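Local coordinates for protein glycerophosphoryl diester phosphodiesterase (Agrobacterium tumefaciens str. C58, PDB 3KS6) that belongs to the glycerophosphoryl diester phosphodiesterase family, a group of TIM-barrel proteins, and carries a magnesium ion in the crystal, at residues 132-142 with 152-161; 184-194 with 220-228. All coordinates share one frame; numbering follows the deposited sequence.

Overall arrangement
The two contacts join successive parts of the wall of a TIM barrel, first between neighbouring strands and then across a wider interval. Along the chain they come in series: contact 1 (132-142 with 152-161) is complete before contact 2 (184-194 with 220-228) begins. Contact 1 joins strands 135-139 and 156-160 through one beta-alpha-beta unit. Contact 2 ties strand 184-188 and the turn after it to helix 215-224 and the start of strand 228-231, passing over strand 206-210. Their centres lie about 17 Å apart, yet strands 156-160 and 184-188 are parallel neighbours, where Gly186 N probably donates to Trp158 O. The contacts thus follow each other round the wall.

Contact 1 of 2, residues 132-142 with 152-161; sequences LERTTFSSFLL and TTRPRLWLVS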
# COMPACT_ATOMS: atom_id res chain seq x y z
N LEU A 132 5.67 10.76 9.37
CA LEU A 132 4.67 10.00 10.11
C LEU A 132 3.29 10.60 9.99
O LEU A 132 2.32 9.89 9.78
CB LEU A 132 5.00 9.89 11.61
CG LEU A 132 4.10 8.96 12.44
CD1 LEU A 132 4.10 7.54 11.87
CD2 LEU A 132 4.53 8.97 13.92
N GLU A 133 3.21 11.93 10.14
CA GLU A 133 1.93 12.62 10.09
C GLU A 133 1.30 12.65 8.71
O GLU A 133 0.17 13.10 8.57
CB GLU A 133 2.05 14.04 10.68
CG GLU A 133 2.47 14.04 12.17
CD GLU A 133 1.69 13.02 13.03
OE1 GLU A 133 0.42 13.06 13.05
OE2 GLU A 133 2.35 12.17 13.67
N ARG A 134 2.04 12.19 7.71
CA ARG A 134 1.49 12.03 6.37
C ARG A 134 1.35 10.58 5.98
O ARG A 134 1.29 10.27 4.80
CB ARG A 134 2.37 12.75 5.37
CG ARG A 134 2.44 14.27 5.60
CD ARG A 134 3.53 14.93 4.74
NE ARG A 134 3.48 14.59 3.33
CZ ARG A 134 4.42 14.90 2.45
NH1 ARG A 134 5.50 15.59 2.81
NH2 ARG A 134 4.26 14.51 1.19
N THR A 135 1.27 9.68 6.94
CA THR A 135 1.22 8.25 6.63
C THR A 135 -0.06 7.58 7.15
O THR A 135 -0.53 7.86 8.27
CB THR A 135 2.45 7.52 7.23
OG1 THR A 135 3.64 8.05 6.66
CG2 THR A 135 2.41 6.00 6.92
N THR A 136 -0.62 6.73 6.29
CA THR A 136 -1.66 5.74 6.65
C THR A 136 -0.98 4.38 6.59
O THR A 136 -0.19 4.12 5.68
CB THR A 136 -2.83 5.77 5.62
OG1 THR A 136 -3.63 6.94 5.84
CG2 THR A 136 -3.71 4.53 5.71
N PHE A 137 -1.29 3.51 7.54
CA PHE A 137 -0.69 2.19 7.58
C PHE A 137 -1.69 1.11 7.18
O PHE A 137 -2.86 1.17 7.54
CB PHE A 137 -0.17 1.84 8.99
CG PHE A 137 0.96 2.73 9.43
CD1 PHE A 137 2.27 2.40 9.12
CD2 PHE A 137 0.71 3.86 10.18
CE1 PHE A 137 3.32 3.19 9.54
CE2 PHE A 137 1.76 4.69 10.60
CZ PHE A 137 3.07 4.33 10.30
N SER A 138 -1.19 0.09 6.51
CA SER A 138 -2.05 -1.01 6.06
C SER A 138 -1.32 -2.34 6.32
O SER A 138 -0.11 -2.34 6.44
CB SER A 138 -2.31 -0.90 4.57
OG SER A 138 -1.11 -1.03 3.81
N SER A 139 -2.07 -3.43 6.43
CA SER A 139 -1.46 -4.76 6.52
C SER A 139 -2.52 -5.78 6.28
O SER A 139 -3.69 -5.51 6.59
CB SER A 139 -0.93 -5.01 7.93
OG SER A 139 -0.20 -6.20 8.00
N PHE A 140 -2.13 -6.95 5.75
CA PHE A 140 -3.06 -8.09 5.72
C PHE A 140 -3.12 -8.80 7.08
O PHE A 140 -4.04 -9.59 7.30
CB PHE A 140 -2.61 -9.12 4.68
CG PHE A 140 -2.94 -8.74 3.27
CD1 PHE A 140 -2.06 -7.97 2.52
CD2 PHE A 140 -4.13 -9.14 2.69
CE1 PHE A 140 -2.35 -7.65 1.21
CE2 PHE A 140 -4.42 -8.78 1.37
CZ PHE A 140 -3.52 -8.06 0.65
N LEU A 141 -2.12 -8.57 7.94
CA LEU A 141 -1.96 -9.30 9.20
C LEU A 141 -2.55 -8.56 10.39
O LEU A 141 -2.16 -7.45 10.73
CB LEU A 141 -0.51 -9.63 9.48
CG LEU A 141 0.10 -10.89 8.83
CD1 LEU A 141 0.04 -10.80 7.34
CD2 LEU A 141 1.55 -11.14 9.27
N LEU A 142 -3.51 -9.20 11.03
CA LEU A 142 -4.12 -8.65 12.23
C LEU A 142 -3.12 -8.47 13.37
O LEU A 142 -3.25 -7.54 14.17
CB LEU A 142 -5.28 -9.52 12.74
CG LEU A 142 -6.58 -9.40 11.99
CD1 LEU A 142 -7.61 -10.32 12.71
CD2 LEU A 142 -7.07 -7.95 11.93
N THR A 152 0.69 3.79 17.23
CA THR A 152 0.48 5.04 16.50
C THR A 152 -0.97 5.39 16.46
O THR A 152 -1.83 4.51 16.52
CB THR A 152 1.07 4.98 15.05
OG1 THR A 152 0.98 6.27 14.44
CG2 THR A 152 0.35 3.96 14.15
N THR A 153 -1.23 6.70 16.42
CA THR A 153 -2.56 7.23 16.27
C THR A 153 -2.87 7.48 14.80
O THR A 153 -3.97 7.92 14.49
CB THR A 153 -2.69 8.55 17.04
OG1 THR A 153 -1.64 9.42 16.60
CG2 THR A 153 -2.55 8.29 18.52
N ARG A 154 -1.91 7.21 13.90
CA ARG A 154 -2.16 7.36 12.46
C ARG A 154 -3.25 6.42 11.97
O ARG A 154 -3.48 5.39 12.57
CB ARG A 154 -0.86 7.15 11.65
CG ARG A 154 0.27 8.19 11.95
CD ARG A 154 -0.22 9.62 11.73
NE ARG A 154 -0.74 9.77 10.38
CZ ARG A 154 -1.57 10.74 9.96
NH1 ARG A 154 -2.01 11.68 10.78
NH2 ARG A 154 -1.99 10.73 8.71
N PRO A 155 -3.92 6.78 10.87
CA PRO A 155 -4.96 5.90 10.38
C PRO A 155 -4.41 4.55 9.96
O PRO A 155 -3.29 4.49 9.46
CB PRO A 155 -5.50 6.63 9.16
CG PRO A 155 -5.10 8.07 9.36
CD PRO A 155 -3.78 7.97 10.02
N ARG A 156 -5.20 3.50 10.19
CA ARG A 156 -4.89 2.12 9.83
C ARG A 156 -6.01 1.54 8.96
O ARG A 156 -7.19 1.88 9.17
CB ARG A 156 -4.78 1.25 11.08
CG ARG A 156 -3.62 1.59 12.03
CD ARG A 156 -3.89 1.13 13.48
NE ARG A 156 -4.92 1.93 14.18
CZ ARG A 156 -6.14 1.50 14.55
NH1 ARG A 156 -6.50 0.25 14.40
NH2 ARG A 156 -6.99 2.34 15.13
N LEU A 157 -5.65 0.65 8.04
CA LEU A 157 -6.64 -0.10 7.28
C LEU A 157 -6.18 -1.56 7.14
O LEU A 157 -5.01 -1.82 6.86
CB LEU A 157 -6.98 0.53 5.94
CG LEU A 157 -6.02 0.37 4.77
CD1 LEU A 157 -6.33 -0.85 3.95
CD2 LEU A 157 -6.02 1.59 3.85
N TRP A 158 -7.15 -2.46 7.30
CA TRP A 158 -6.93 -3.90 7.21
C TRP A 158 -7.22 -4.35 5.80
O TRP A 158 -8.31 -4.15 5.25
CB TRP A 158 -7.80 -4.62 8.23
CG TRP A 158 -7.58 -6.11 8.24
CD1 TRP A 158 -6.42 -6.77 8.00
CD2 TRP A 158 -8.56 -7.11 8.54
NE1 TRP A 158 -6.63 -8.14 8.09
CE2 TRP A 158 -7.95 -8.36 8.41
CE3 TRP A 158 -9.91 -7.05 8.90
CZ2 TRP A 158 -8.63 -9.56 8.66
CZ3 TRP A 158 -10.58 -8.21 9.12
CH2 TRP A 158 -9.95 -9.46 9.01
N LEU A 159 -6.20 -4.95 5.20
CA LEU A 159 -6.30 -5.55 3.88
C LEU A 159 -6.83 -6.95 4.03
O LEU A 159 -6.21 -7.80 4.72
CB LEU A 159 -4.92 -5.59 3.24
CG LEU A 159 -4.28 -4.21 2.98
CD1 LEU A 159 -2.77 -4.33 2.67
CD2 LEU A 159 -5.04 -3.55 1.85
N VAL A 160 -7.98 -7.17 3.41
CA VAL A 160 -8.73 -8.44 3.52
C VAL A 160 -8.62 -9.18 2.19
O VAL A 160 -9.20 -8.77 1.15
CB VAL A 160 -10.18 -8.14 3.87
CG1 VAL A 160 -11.04 -9.44 3.92
CG2 VAL A 160 -10.27 -7.38 5.22
N SER A 161 -7.86 -10.27 2.18
CA SER A 161 -7.62 -11.05 0.97
C SER A 161 -8.89 -11.75 0.48
O SER A 161 -9.80 -12.01 1.29
CB SER A 161 -6.57 -12.11 1.22
OG SER A 161 -7.05 -13.03 2.20
O HOH W 1 -1.46 11.54 14.27
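The carbonyl oxygen of Thr135 is gripped by two nitrogens of Arg154. Arg154 NE lies 2.9 Å from Thr135 O in the carbonyl plane, whereas Arg154 NH2 reaches the same oxygen from above that plane, by a more bent bond. A chain folded at chi2 and chi3 (-57° and -56°) curls the guanidinium back to this oxygen. Glu133 O sits over one face of the group, and Glu133 OE1 makes a long salt bridge to Arg154 NH1, 3.6 Å away, the carboxylate and guanidinium planes standing steeply to each other. A water links Glu133 OE1 to Thr153 OG1. Beside this clamp, Phe137 turns its ring edge to Arg154 CB.

Beyond it the strands run parallel. Phe137 N donates to Pro155 O and Phe137 O accepts from Leu157 N; Ser139 N makes a weak bond to Leu157 O, and Leu159 N closes on Ser139 O at 2.9 Å.

Aromatic groups finish the far end. The Phe140 ring lies flat against Leu159, whose CB stands 3.5 Å from the ring centroid in a CH-pi contact almost on the ring normal. Trp158 sends NE1 to Phe140 O, 3.1 Å away; the oxygen is in the indole plane, though the donor stands well above the carbonyl plane. Leu142 CD2 then covers a face of the Trp158 five-membered ring, 3.8 Å from its centroid, while Val160 CG2 packs on the opposite face.

This is a classic beta-alpha-beta crossover, with helix 142-151 connecting the strands. Paired arginine bonds to Thr135 O hold one end, helped by the long salt bridge; at the other, Phe140 and Leu159 pack next to the magnesium ligand Glu105, and Trp158 with Leu142 secures the side facing the helices.

Contact 2 of 2, residues 184-194 with 220-228; sequences EIGVHIDTADA and KALDLGVKV
A lysine bonded to two carbonyls of a 3-10 turn and a salt bridge, separated by a small apolar patch, make up this contact between one barrel strand with its following turn and the end of helix 215-224 with the loop into strand 228-231. Lys220 is the main link. Extended throughout, with CG anti to the backbone N (chi1 171°), it slides past Ile189 in the opposite direction and delivers NZ to two carbonyls: Ile189 O and Ala192 O each lie 2.9 Å from Lys220 NZ. Ile189 O is also taken by Ala192 N, which arrives from the opposite face of its plane. A water accepts from Lys220 NZ and donates to Asp190 OD1, which is bonded to Gln217 as well.

Next to the lysine the helix offers apolar surface. Ile189 CD1 rests 4.0 Å from Ala221 CB, and the two methyls of Leu224 divide their work: Leu224 CD1 meets Ala192 CB at 4.1 Å, while Leu224 CD2 lies 3.7 Å from Ala194 N, at the start of helix 194-202.

At the other end Glu184 and Lys227, both extended, cross at about a right angle. Lys227 NZ stands 2.8 Å from Glu184 OE1 and approaches from above the carboxylate plane; Asp206 of the intervening strand is a second anionic partner of the same ammonium. Val228 CG1 lies against Glu184 OE2.

Two lysines thus work differently: Lys220 ties helix 215-224 to the turn after strand 184-188 through neutral carbonyls, whereas Lys227 joins the loop before strand 228-231 to strand 184-188 and probably offsets the charge of two neighbouring acids.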
# COMPACT_ATOMS: atom_id res chain seq x y z
N GLU A 184 -11.39 0.75 8.89
CA GLU A 184 -11.39 0.69 7.45
C GLU A 184 -10.82 -0.64 6.98
O GLU A 184 -9.85 -1.13 7.57
CB GLU A 184 -10.49 1.81 6.89
CG GLU A 184 -10.43 1.85 5.38
CD GLU A 184 -9.71 3.05 4.79
OE1 GLU A 184 -9.40 4.04 5.50
OE2 GLU A 184 -9.44 3.00 3.56
N ILE A 185 -11.44 -1.24 5.95
CA ILE A 185 -10.89 -2.42 5.29
C ILE A 185 -10.64 -2.11 3.83
O ILE A 185 -11.26 -1.19 3.25
CB ILE A 185 -11.78 -3.71 5.42
CG1 ILE A 185 -13.07 -3.59 4.61
CG2 ILE A 185 -12.07 -3.98 6.89
CD1 ILE A 185 -13.97 -4.84 4.60
N GLY A 186 -9.75 -2.87 3.21
CA GLY A 186 -9.52 -2.79 1.77
C GLY A 186 -9.66 -4.19 1.22
O GLY A 186 -9.06 -5.10 1.76
N VAL A 187 -10.50 -4.36 0.20
CA VAL A 187 -10.69 -5.63 -0.48
C VAL A 187 -10.19 -5.55 -1.93
O VAL A 187 -10.19 -4.45 -2.56
CB VAL A 187 -12.21 -6.11 -0.44
CG1 VAL A 187 -12.76 -6.08 1.01
CG2 VAL A 187 -13.12 -5.28 -1.36
N HIS A 188 -9.81 -6.71 -2.50
CA HIS A 188 -9.49 -6.81 -3.93
C HIS A 188 -10.69 -6.29 -4.72
O HIS A 188 -11.82 -6.67 -4.45
CB HIS A 188 -9.23 -8.26 -4.31
CG HIS A 188 -8.59 -8.45 -5.65
ND1 HIS A 188 -9.19 -8.10 -6.84
CD2 HIS A 188 -7.38 -8.95 -5.97
CE1 HIS A 188 -8.37 -8.38 -7.84
NE2 HIS A 188 -7.27 -8.90 -7.35
N ILE A 189 -10.45 -5.45 -5.72
CA ILE A 189 -11.52 -4.86 -6.52
C ILE A 189 -12.46 -5.91 -7.10
O ILE A 189 -13.66 -5.69 -7.19
CB ILE A 189 -10.91 -3.95 -7.67
CG1 ILE A 189 -12.00 -3.16 -8.42
CG2 ILE A 189 -10.05 -4.76 -8.63
CD1 ILE A 189 -12.91 -2.37 -7.54
N ASP A 190 -11.92 -7.05 -7.51
CA ASP A 190 -12.75 -8.11 -8.10
C ASP A 190 -13.70 -8.78 -7.10
O ASP A 190 -14.60 -9.48 -7.53
CB ASP A 190 -11.90 -9.18 -8.81
CG ASP A 190 -11.17 -8.66 -10.06
OD1 ASP A 190 -11.55 -7.60 -10.61
OD2 ASP A 190 -10.21 -9.35 -10.45
N THR A 191 -13.49 -8.57 -5.79
CA THR A 191 -14.40 -9.04 -4.76
C THR A 191 -15.38 -7.98 -4.23
O THR A 191 -16.24 -8.26 -3.40
CB THR A 191 -13.63 -9.68 -3.58
OG1 THR A 191 -12.93 -8.67 -2.83
CG2 THR A 191 -12.66 -10.76 -4.10
N ALA A 192 -15.28 -6.75 -4.72
CA ALA A 192 -16.12 -5.67 -4.30
C ALA A 192 -17.39 -5.66 -5.13
O ALA A 192 -17.37 -6.01 -6.31
CB ALA A 192 -15.38 -4.32 -4.48
N ASP A 193 -18.45 -5.17 -4.51
CA ASP A 193 -19.71 -4.89 -5.15
C ASP A 193 -20.54 -4.02 -4.22
O ASP A 193 -20.16 -3.80 -3.05
CB ASP A 193 -20.41 -6.18 -5.55
CG ASP A 193 -20.64 -7.12 -4.39
OD1 ASP A 193 -21.12 -6.67 -3.34
OD2 ASP A 193 -20.36 -8.33 -4.54
N ALA A 194 -21.66 -3.50 -4.74
CA ALA A 194 -22.53 -2.60 -3.98
C ALA A 194 -23.00 -3.18 -2.64
O ALA A 194 -23.05 -2.46 -1.65
CB ALA A 194 -23.78 -2.21 -4.83
N LYS A 220 -14.98 0.53 -12.17
CA LYS A 220 -15.85 -0.08 -11.18
C LYS A 220 -15.66 0.61 -9.82
O LYS A 220 -16.63 0.94 -9.14
CB LYS A 220 -15.56 -1.57 -11.07
CG LYS A 220 -16.25 -2.27 -9.94
CD LYS A 220 -15.82 -3.74 -9.95
CE LYS A 220 -16.43 -4.49 -8.81
NZ LYS A 220 -16.02 -5.93 -8.87
N ALA A 221 -14.41 0.82 -9.44
CA ALA A 221 -14.05 1.51 -8.19
C ALA A 221 -14.67 2.93 -8.13
O ALA A 221 -15.27 3.34 -7.12
CB ALA A 221 -12.47 1.56 -8.06
N LEU A 222 -14.53 3.67 -9.24
CA LEU A 222 -15.11 5.01 -9.35
C LEU A 222 -16.63 5.00 -9.31
O LEU A 222 -17.23 5.79 -8.60
CB LEU A 222 -14.58 5.75 -10.58
CG LEU A 222 -13.07 6.03 -10.66
CD1 LEU A 222 -12.62 6.42 -12.10
CD2 LEU A 222 -12.64 7.13 -9.61
N ASP A 223 -17.25 4.07 -10.04
CA ASP A 223 -18.71 3.87 -10.05
C ASP A 223 -19.22 3.49 -8.69
O ASP A 223 -20.26 3.95 -8.28
CB ASP A 223 -19.14 2.78 -11.04
CG ASP A 223 -19.09 3.24 -12.50
OD1 ASP A 223 -18.93 4.46 -12.74
OD2 ASP A 223 -19.20 2.37 -13.38
N LEU A 224 -18.52 2.61 -7.99
CA LEU A 224 -18.93 2.25 -6.62
C LEU A 224 -18.80 3.38 -5.60
O LEU A 224 -19.54 3.41 -4.60
CB LEU A 224 -18.17 1.01 -6.14
CG LEU A 224 -18.60 -0.33 -6.73
CD1 LEU A 224 -17.70 -1.43 -6.19
CD2 LEU A 224 -20.06 -0.61 -6.40
N GLY A 225 -17.88 4.32 -5.86
CA GLY A 225 -17.67 5.48 -5.01
C GLY A 225 -16.87 5.10 -3.78
O GLY A 225 -17.11 5.62 -2.71
N VAL A 226 -15.93 4.16 -3.95
CA VAL A 226 -15.14 3.65 -2.83
C VAL A 226 -14.20 4.74 -2.29
O VAL A 226 -13.90 5.72 -2.98
CB VAL A 226 -14.37 2.36 -3.23
CG1 VAL A 226 -15.32 1.29 -3.82
CG2 VAL A 226 -13.19 2.66 -4.13
N LYS A 227 -13.73 4.58 -1.05
CA LYS A 227 -12.91 5.60 -0.42
C LYS A 227 -11.62 5.82 -1.17
O LYS A 227 -11.18 6.96 -1.36
CB LYS A 227 -12.60 5.22 1.05
CG LYS A 227 -11.79 6.26 1.76
CD LYS A 227 -11.53 5.88 3.24
CE LYS A 227 -10.62 6.90 3.94
NZ LYS A 227 -10.56 6.59 5.38
N VAL A 228 -10.96 4.72 -1.55
CA VAL A 228 -9.64 4.78 -2.14
C VAL A 228 -9.43 3.46 -2.84
O VAL A 228 -10.07 2.45 -2.46
CB VAL A 228 -8.56 4.95 -1.06
CG1 VAL A 228 -8.61 3.79 -0.03
CG2 VAL A 228 -7.13 5.09 -1.68
O HOH W 2 -13.81 -6.31 -10.81